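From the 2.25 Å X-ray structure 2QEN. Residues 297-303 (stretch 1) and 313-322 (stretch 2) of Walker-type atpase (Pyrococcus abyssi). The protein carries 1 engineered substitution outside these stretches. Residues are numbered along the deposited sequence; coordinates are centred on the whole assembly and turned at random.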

# COMPACT_ATOMS: atom_id res chain seq x y z
N ARG A 297 -1.12 26.31 -6.55
CA ARG A 297 0.07 26.69 -7.30
C ARG A 297 1.07 27.29 -6.31
O ARG A 297 0.68 27.80 -5.27
N TRP A 298 2.35 27.17 -6.64
CA TRP A 298 3.45 27.60 -5.79
C TRP A 298 3.23 28.94 -5.07
O TRP A 298 3.26 29.00 -3.84
N SER A 299 3.07 30.01 -5.84
CA SER A 299 2.89 31.35 -5.26
C SER A 299 1.59 31.45 -4.48
O SER A 299 1.52 32.20 -3.50
N LEU A 300 0.56 30.73 -4.90
CA LEU A 300 -0.72 30.72 -4.18
C LEU A 300 -0.54 30.17 -2.76
O LEU A 300 -1.03 30.76 -1.80
N ILE A 301 0.21 29.06 -2.67
CA ILE A 301 0.51 28.38 -1.41
C ILE A 301 1.36 29.26 -0.50
O ILE A 301 1.06 29.44 0.67
N ARG A 302 2.41 29.81 -1.09
CA ARG A 302 3.38 30.61 -0.39
C ARG A 302 2.77 31.88 0.23
O ARG A 302 3.02 32.17 1.42
N ASP A 303 2.00 32.63 -0.56
CA ASP A 303 1.34 33.84 -0.06
C ASP A 303 0.28 33.51 1.00
O ASP A 303 0.12 34.24 1.97
N PRO A 313 10.53 29.79 3.49
CA PRO A 313 11.54 30.01 2.46
C PRO A 313 11.36 29.07 1.26
O PRO A 313 10.88 27.94 1.41
N GLU A 314 11.78 29.55 0.10
CA GLU A 314 11.61 28.87 -1.18
C GLU A 314 12.25 27.47 -1.26
O GLU A 314 11.60 26.52 -1.71
N PRO A 315 13.53 27.34 -0.82
CA PRO A 315 14.12 25.99 -0.71
C PRO A 315 13.37 25.05 0.25
O PRO A 315 13.22 23.87 -0.05
N ARG A 316 12.89 25.55 1.39
CA ARG A 316 12.08 24.74 2.32
C ARG A 316 10.76 24.30 1.69
O ARG A 316 10.40 23.12 1.75
N LEU A 317 10.05 25.26 1.09
CA LEU A 317 8.80 24.96 0.42
C LEU A 317 8.96 23.86 -0.64
O LEU A 317 8.12 22.97 -0.74
N TYR A 318 10.05 23.93 -1.40
CA TYR A 318 10.33 22.94 -2.44
C TYR A 318 10.51 21.55 -1.83
O TYR A 318 9.94 20.57 -2.32
N ALA A 319 11.30 21.48 -0.75
CA ALA A 319 11.55 20.23 -0.04
C ALA A 319 10.25 19.65 0.55
O ALA A 319 9.96 18.47 0.37
N LEU A 320 9.47 20.50 1.20
CA LEU A 320 8.19 20.09 1.79
C LEU A 320 7.22 19.50 0.76
O LEU A 320 6.63 18.45 0.99
N LEU A 321 7.08 20.18 -0.38
CA LEU A 321 6.19 19.73 -1.46
C LEU A 321 6.68 18.43 -2.11
O LEU A 321 5.89 17.53 -2.41
N GLU A 322 7.99 18.34 -2.32
CA GLU A 322 8.61 17.12 -2.83
C GLU A 322 8.38 15.91 -1.92
O GLU A 322 8.05 14.82 -2.41

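Which polar contact ties the two helices together most firmly? It is the hydrogen bond from the indole nitrogen of Trp298 to the carboxylate of Glu314: Trp298 NE1 lies 2.9 Å from Glu314 OE2, and the N-H...O angle of 163° is close to straight. The oxygen sits at the edge of the indole, near the ring plane, which is where an indole N-H points. Neither residue starts out aimed at its partner. Both CA-to-CB bonds run sideways, and the ends of the side chains come nearer. Trp298 does this with a t rotamer at chi1 and chi2 of -82°, whereas Glu314 has chi1 at -141° and chi2 at 123°, both between the usual wells.

Does Glu314 OE2 serve a second donor? Arg302, one turn further along the first helix, also reaches it. Arg302 NH1 stands 3.4 Å from Glu314 OE2, making a salt bridge whose hydrogen bond is weak, with an angle of 140°. The arginine leaves its backbone toward the second stretch with chi1 and chi2 both t, then turns at chi3 (p). Its other terminal nitrogen is engaged within its own helix, where Arg302 NH2 is 3.3 Å from Asp303 OD1 in a salt bridge that again includes only a weak hydrogen bond. The guanidinium thus links two carboxylates, one from each helix, while a single oxygen of Glu314 accepts from both Trp298 and Arg302.

What covers the Trp298 ring once its nitrogen is satisfied? Leu317 points toward the first stretch and, with chi1 t and chi2 p, lays a methyl over one face of the indole. Leu317 CD2 is 3.8 Å from the centroid of the six-membered ring of Trp298 and only 15° off the ring normal, a clear CH-pi contact. Further along the second helix, Leu321 CD1 comes within 3.9 Å of Trp298 CE3. At Tyr318 the indole meets the base of the residue: Trp298 CH2 is 3.7 Å from Tyr318 CB and 3.6 Å from Tyr318 N. The phenol end of Tyr318 leads away, even though its ring presents an edge to Trp298. Trp298 is therefore the residue with the most area covered by the other stretch, touching four residues spread over two turns of the second helix.

How does the packing continue beyond the indole? Ile301, buried and pointing toward the second helix, takes chi1 m and chi2 t and meets two leucines: Ile301 CG2 is 4.1 Å from Leu317 CD1, and Ile301 CD1 is 4.2 Å from Leu321 CD2. Leu321, also pointing toward its partner helix with chi1 m and chi2 t, thus touches both Trp298 and Ile301. Leu317 reaches Arg302 as well, with Leu317 CD2 4.1 Å from Arg302 CB. The helix axes stay 11.7 Å apart at closest approach and cross at 110°, so these side chains must bridge the gap.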

# COMPACT_ATOMS: atom_id res chain seq x y z
CB ARG A 297 -0.29 27.68 -8.42
CG ARG A 297 -0.88 26.98 -9.65
CD ARG A 297 -1.70 27.91 -10.54
NE ARG A 297 -3.08 27.98 -10.05
CZ ARG A 297 -4.07 27.16 -10.43
NH1 ARG A 297 -3.85 26.20 -11.32
NH2 ARG A 297 -5.28 27.31 -9.90
CB TRP A 298 4.73 27.67 -6.62
CG TRP A 298 5.96 28.04 -5.86
CD1 TRP A 298 6.38 29.30 -5.50
CD2 TRP A 298 6.97 27.13 -5.39
NE1 TRP A 298 7.58 29.22 -4.83
CE2 TRP A 298 7.96 27.91 -4.75
CE3 TRP A 298 7.12 25.74 -5.45
CZ2 TRP A 298 9.11 27.33 -4.17
CZ3 TRP A 298 8.26 25.17 -4.87
CH2 TRP A 298 9.24 25.98 -4.23
CB SER A 299 2.93 32.44 -6.34
OG SER A 299 1.88 32.24 -7.26
CB LEU A 300 -1.80 29.94 -4.94
CG LEU A 300 -2.34 30.51 -6.25
CD1 LEU A 300 -3.30 29.51 -6.94
CD2 LEU A 300 -3.02 31.89 -6.10
CB ILE A 301 1.27 27.02 -1.63
CG1 ILE A 301 0.34 25.97 -2.24
CG2 ILE A 301 1.85 26.50 -0.30
CD1 ILE A 301 1.07 24.78 -2.83
CB ARG A 302 4.49 30.96 -1.37
CG ARG A 302 5.74 31.60 -0.82
CD ARG A 302 6.55 32.15 -2.01
NE ARG A 302 5.87 33.29 -2.62
CZ ARG A 302 5.87 33.60 -3.92
NH1 ARG A 302 6.52 32.85 -4.81
NH2 ARG A 302 5.20 34.67 -4.33
CB ASP A 303 0.66 34.62 -1.18
CG ASP A 303 1.64 35.19 -2.22
OD1 ASP A 303 2.88 35.23 -1.99
OD2 ASP A 303 1.12 35.60 -3.29
CB PRO A 313 12.86 29.68 3.17
CG PRO A 313 12.57 29.85 4.62
CD PRO A 313 11.13 29.46 4.80
CB GLU A 314 12.10 29.79 -2.31
CG GLU A 314 11.25 29.73 -3.56
CD GLU A 314 10.70 31.08 -3.97
OE1 GLU A 314 11.52 31.99 -4.22
OE2 GLU A 314 9.46 31.23 -4.06
CB PRO A 315 15.56 26.27 -0.23
CG PRO A 315 15.83 27.69 -0.70
CD PRO A 315 14.53 28.39 -0.50
CB ARG A 316 11.78 25.51 3.61
CG ARG A 316 12.36 24.89 4.85
CD ARG A 316 11.61 23.62 5.26
NE ARG A 316 10.68 23.87 6.38
CZ ARG A 316 10.37 22.97 7.31
NH1 ARG A 316 10.89 21.74 7.27
NH2 ARG A 316 9.53 23.29 8.28
CB LEU A 317 8.15 26.22 -0.18
CG LEU A 317 6.78 25.95 -0.86
CD1 LEU A 317 5.79 25.34 0.13
CD2 LEU A 317 6.21 27.20 -1.54
CB TYR A 318 11.57 23.33 -3.27
CG TYR A 318 11.92 22.30 -4.33
CD1 TYR A 318 11.34 22.36 -5.61
CD2 TYR A 318 12.80 21.26 -4.07
CE1 TYR A 318 11.64 21.41 -6.60
CE2 TYR A 318 13.10 20.29 -5.04
CZ TYR A 318 12.52 20.38 -6.30
OH TYR A 318 12.83 19.43 -7.27
CB ALA A 319 12.61 20.42 1.03
CB LEU A 320 7.51 21.26 2.53
CG LEU A 320 8.22 21.80 3.79
CD1 LEU A 320 7.70 23.15 4.24
CD2 LEU A 320 8.17 20.81 4.95
CB LEU A 321 6.02 20.83 -2.50
CG LEU A 321 5.04 21.96 -2.17
CD1 LEU A 321 5.31 23.12 -3.12
CD2 LEU A 321 3.57 21.47 -2.26
CB GLU A 322 10.10 17.33 -3.10
CG GLU A 322 10.47 17.83 -4.53
CD GLU A 322 9.34 18.57 -5.30
OE1 GLU A 322 9.01 19.76 -5.00
OE2 GLU A 322 8.82 17.95 -6.25